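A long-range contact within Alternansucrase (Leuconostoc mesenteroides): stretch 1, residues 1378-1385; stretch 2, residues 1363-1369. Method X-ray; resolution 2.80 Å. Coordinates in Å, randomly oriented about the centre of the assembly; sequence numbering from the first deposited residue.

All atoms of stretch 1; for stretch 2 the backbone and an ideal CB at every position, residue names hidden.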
# COMPACT_ATOMS: atom_id res chain seq x y z
N TYR A 1378 15.56 -31.91 -19.93
CA TYR A 1378 14.69 -31.20 -19.00
C TYR A 1378 15.44 -29.99 -18.45
O TYR A 1378 16.65 -29.90 -18.62
CB TYR A 1378 14.30 -32.12 -17.84
CG TYR A 1378 13.59 -33.40 -18.24
CD1 TYR A 1378 14.28 -34.49 -18.74
CD2 TYR A 1378 12.20 -33.52 -18.09
CE1 TYR A 1378 13.61 -35.66 -19.10
CE2 TYR A 1378 11.52 -34.68 -18.44
CZ TYR A 1378 12.23 -35.75 -18.93
OH TYR A 1378 11.55 -36.89 -19.26
N TYR A 1379 14.73 -29.05 -17.82
CA TYR A 1379 15.38 -27.92 -17.16
C TYR A 1379 15.01 -27.88 -15.69
O TYR A 1379 13.91 -28.23 -15.30
CB TYR A 1379 14.98 -26.59 -17.82
CG TYR A 1379 15.57 -25.34 -17.15
CD1 TYR A 1379 14.89 -24.66 -16.15
CD2 TYR A 1379 16.82 -24.85 -17.52
CE1 TYR A 1379 15.43 -23.53 -15.55
CE2 TYR A 1379 17.36 -23.72 -16.92
CZ TYR A 1379 16.66 -23.06 -15.94
OH TYR A 1379 17.22 -21.97 -15.33
N PHE A 1380 15.97 -27.43 -14.87
CA PHE A 1380 15.81 -27.39 -13.43
C PHE A 1380 16.12 -25.98 -12.92
O PHE A 1380 17.16 -25.40 -13.28
CB PHE A 1380 16.72 -28.47 -12.80
CG PHE A 1380 16.42 -29.84 -13.31
CD1 PHE A 1380 15.49 -30.63 -12.68
CD2 PHE A 1380 17.03 -30.33 -14.45
CE1 PHE A 1380 15.18 -31.89 -13.17
CE2 PHE A 1380 16.73 -31.60 -14.95
CZ PHE A 1380 15.80 -32.37 -14.31
N ASP A 1381 15.25 -25.47 -12.05
CA ASP A 1381 15.28 -24.06 -11.66
C ASP A 1381 16.34 -23.71 -10.59
O ASP A 1381 17.13 -24.54 -10.19
CB ASP A 1381 13.87 -23.60 -11.24
CG ASP A 1381 13.44 -24.15 -9.92
OD1 ASP A 1381 14.30 -24.62 -9.14
OD2 ASP A 1381 12.21 -24.09 -9.64
N ASP A 1382 16.35 -22.45 -10.16
CA ASP A 1382 17.28 -21.94 -9.15
C ASP A 1382 17.43 -22.87 -7.95
O ASP A 1382 18.52 -22.98 -7.39
CB ASP A 1382 16.81 -20.57 -8.63
CG ASP A 1382 16.77 -19.49 -9.71
OD1 ASP A 1382 16.44 -19.80 -10.88
OD2 ASP A 1382 17.03 -18.31 -9.38
N GLN A 1383 16.34 -23.53 -7.56
CA GLN A 1383 16.34 -24.40 -6.37
C GLN A 1383 16.34 -25.89 -6.66
O GLN A 1383 16.09 -26.68 -5.78
CB GLN A 1383 15.13 -24.09 -5.52
CG GLN A 1383 15.05 -22.66 -4.99
CD GLN A 1383 13.91 -22.54 -3.99
OE1 GLN A 1383 12.76 -22.84 -4.32
NE2 GLN A 1383 14.23 -22.16 -2.76
N GLY A 1384 16.61 -26.25 -7.92
CA GLY A 1384 16.73 -27.64 -8.33
C GLY A 1384 15.49 -28.31 -8.87
O GLY A 1384 15.59 -29.42 -9.39
N LYS A 1385 14.32 -27.66 -8.74
CA LYS A 1385 13.02 -28.25 -9.20
C LYS A 1385 12.90 -28.26 -10.72
O LYS A 1385 13.34 -27.33 -11.39
CB LYS A 1385 11.82 -27.52 -8.60
CG LYS A 1385 11.57 -27.81 -7.15
CD LYS A 1385 10.65 -26.78 -6.51
CE LYS A 1385 10.58 -26.98 -5.00
NZ LYS A 1385 10.33 -25.73 -4.23
N UNK A 1363 25.31 -34.26 -6.20
CA UNK A 1363 25.11 -32.83 -6.36
C UNK A 1363 23.81 -32.61 -7.13
O UNK A 1363 23.54 -33.26 -8.16
CB UNK A 1363 26.30 -32.18 -7.08
N UNK A 1364 23.01 -31.68 -6.65
CA UNK A 1364 21.75 -31.31 -7.30
C UNK A 1364 22.04 -30.30 -8.41
O UNK A 1364 22.81 -29.34 -8.21
CB UNK A 1364 20.76 -30.73 -6.29
N UNK A 1365 21.48 -30.55 -9.60
CA UNK A 1365 21.61 -29.62 -10.73
C UNK A 1365 20.63 -28.47 -10.53
O UNK A 1365 19.48 -28.69 -10.13
CB UNK A 1365 21.35 -30.33 -12.06
N UNK A 1366 21.12 -27.25 -10.76
CA UNK A 1366 20.35 -26.03 -10.51
C UNK A 1366 20.55 -25.01 -11.61
O UNK A 1366 21.70 -24.71 -11.97
CB UNK A 1366 20.74 -25.42 -9.16
N UNK A 1367 19.46 -24.48 -12.15
CA UNK A 1367 19.51 -23.40 -13.14
C UNK A 1367 20.18 -23.92 -14.41
O UNK A 1367 21.07 -23.28 -14.97
CB UNK A 1367 20.26 -22.18 -12.59
N UNK A 1368 19.73 -25.07 -14.89
CA UNK A 1368 20.37 -25.69 -16.04
C UNK A 1368 19.68 -26.92 -16.60
O UNK A 1368 18.75 -27.46 -15.99
CB UNK A 1368 21.80 -26.07 -15.66
N UNK A 1369 20.13 -27.35 -17.77
CA UNK A 1369 19.50 -28.45 -18.46
C UNK A 1369 20.13 -29.79 -18.10
O UNK A 1369 21.33 -29.88 -17.93
CB UNK A 1369 19.57 -28.22 -19.97

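Position 1363 has nothing of stretch 1 within 5.5 Å of its ideal CB, so the visible atoms set no preference. The deposited residue is Val1363, which makes no contact here.

At 1364 the CA-to-CB bond points toward stretch 1, yet the nearest atom to the ideal CB, CA of Gly1384, is 5.5 Å away. That gap leaves room for a long side chain, and the backbone carbonyl of Gln1383 would favour a donor such as lysine or glutamine. The deposited residue is Glu1364. Its OE2 lies 2.9 Å from O of Gln1383, a contact of two acceptors, so the carboxylate gains nothing from that carbonyl; its partner comes from its own stretch, two positions on. OE2 also packs 3.6 Å from CA of Gly1384, where a CB would clash with it.

The CB of 1365 points sideways, 4.9 Å from CD2 of Phe1380. A branched or flexible apolar chain, such as leucine, isoleucine or methionine, could turn its end toward that ring. Leu1365 does so: its CD2 lies 3.9 Å from CD2 of Phe1380. Its backbone O receives a CA-H...O contact from CA of Gly1384 (3.5 Å), and a water bridges O of Leu1365 (2.7 Å) to O of Gly1384 (2.8 Å).

Position 1366 also points sideways, with its ideal CB 3.7 Å from O of Asp1382 and 3.9 Å from O of Asp1381. Beside this carbonyl-rich type I turn, a long polar or cationic chain would suit, arginine, lysine or glutamine among them. Arg1366 lays one guanidinium face over the turn, its CZ 3.2 Å from O of Asp1382 and its NH2 3.4 Å from CA of Gln1383. The carbonyl is approached without a hydrogen bond, because the angles are poor. Instead, NE forms a salt bridge with OE2 of Glu1364 at 3.2 Å.

At 1367 phi/psi is 65/49, a left-handed conformation that glycine, asparagine or aspartate adopts readily. CB points away overall but lies 4.1 Å from OH of Tyr1379, and the carboxylate of Asp1382 invites a cation. Lys1367 answers the charge: its NZ forms a salt bridge with OD1 of Asp1382 at 3.5 Å, including a weak hydrogen bond, while CG rests 3.5 Å from OH of Tyr1379. Its backbone N donates to O of Asp1381 (3.0 Å) and, weakly, to O of Phe1380 (2.7 Å).

Position 1368 is extended (-173/169) and pairs with Phe1380, N to O at 3.1 Å and O to N at 3.0 Å. Its CB would share the sheet face of Phe1380, with no stretch 1 atom closer than 5.2 Å, so several small residues seem possible. The deposited residue is Gly1368, its N 3.4 Å from CE2 of Tyr1379.

The CB of 1369 lies on the same face as Tyr1379, its non-hydrogen-bonded partner, so an aromatic or large apolar residue would suit. Phe1369 offers its ring face to the edge of Tyr1379, with CE1 3.8 Å from CD2 of the tyrosine.

Stretch 2 1363-1369: VELRKGF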
# COMPACT_ATOMS: atom_id res chain seq x y z
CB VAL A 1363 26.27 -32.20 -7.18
CG1 VAL A 1363 26.00 -30.73 -7.46
CG2 VAL A 1363 27.59 -32.34 -6.44
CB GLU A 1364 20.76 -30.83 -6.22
CG GLU A 1364 19.81 -29.70 -6.52
CD GLU A 1364 18.92 -29.38 -5.32
OE1 GLU A 1364 18.66 -30.28 -4.50
OE2 GLU A 1364 18.44 -28.23 -5.20
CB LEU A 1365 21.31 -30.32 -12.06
CG LEU A 1365 21.43 -29.53 -13.36
CD1 LEU A 1365 22.87 -29.13 -13.65
CD2 LEU A 1365 20.89 -30.33 -14.52
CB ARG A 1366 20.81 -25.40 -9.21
CG ARG A 1366 20.61 -26.23 -7.97
CD ARG A 1366 21.17 -25.53 -6.73
NE ARG A 1366 20.11 -25.50 -5.72
CZ ARG A 1366 19.85 -24.49 -4.89
NH1 ARG A 1366 20.60 -23.39 -4.92
NH2 ARG A 1366 18.84 -24.61 -4.03
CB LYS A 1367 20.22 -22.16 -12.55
CG LYS A 1367 19.76 -20.84 -13.14
CD LYS A 1367 20.59 -19.64 -12.67
CE LYS A 1367 20.08 -18.35 -13.31
NZ LYS A 1367 18.70 -18.02 -12.86
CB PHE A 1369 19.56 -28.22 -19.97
CG PHE A 1369 18.70 -27.08 -20.45
CD1 PHE A 1369 19.23 -25.80 -20.52
CD2 PHE A 1369 17.36 -27.28 -20.83
CE1 PHE A 1369 18.47 -24.75 -20.98
CE2 PHE A 1369 16.60 -26.22 -21.29
CZ PHE A 1369 17.16 -24.95 -21.34
O HOH W 1 18.02 -30.88 -9.35
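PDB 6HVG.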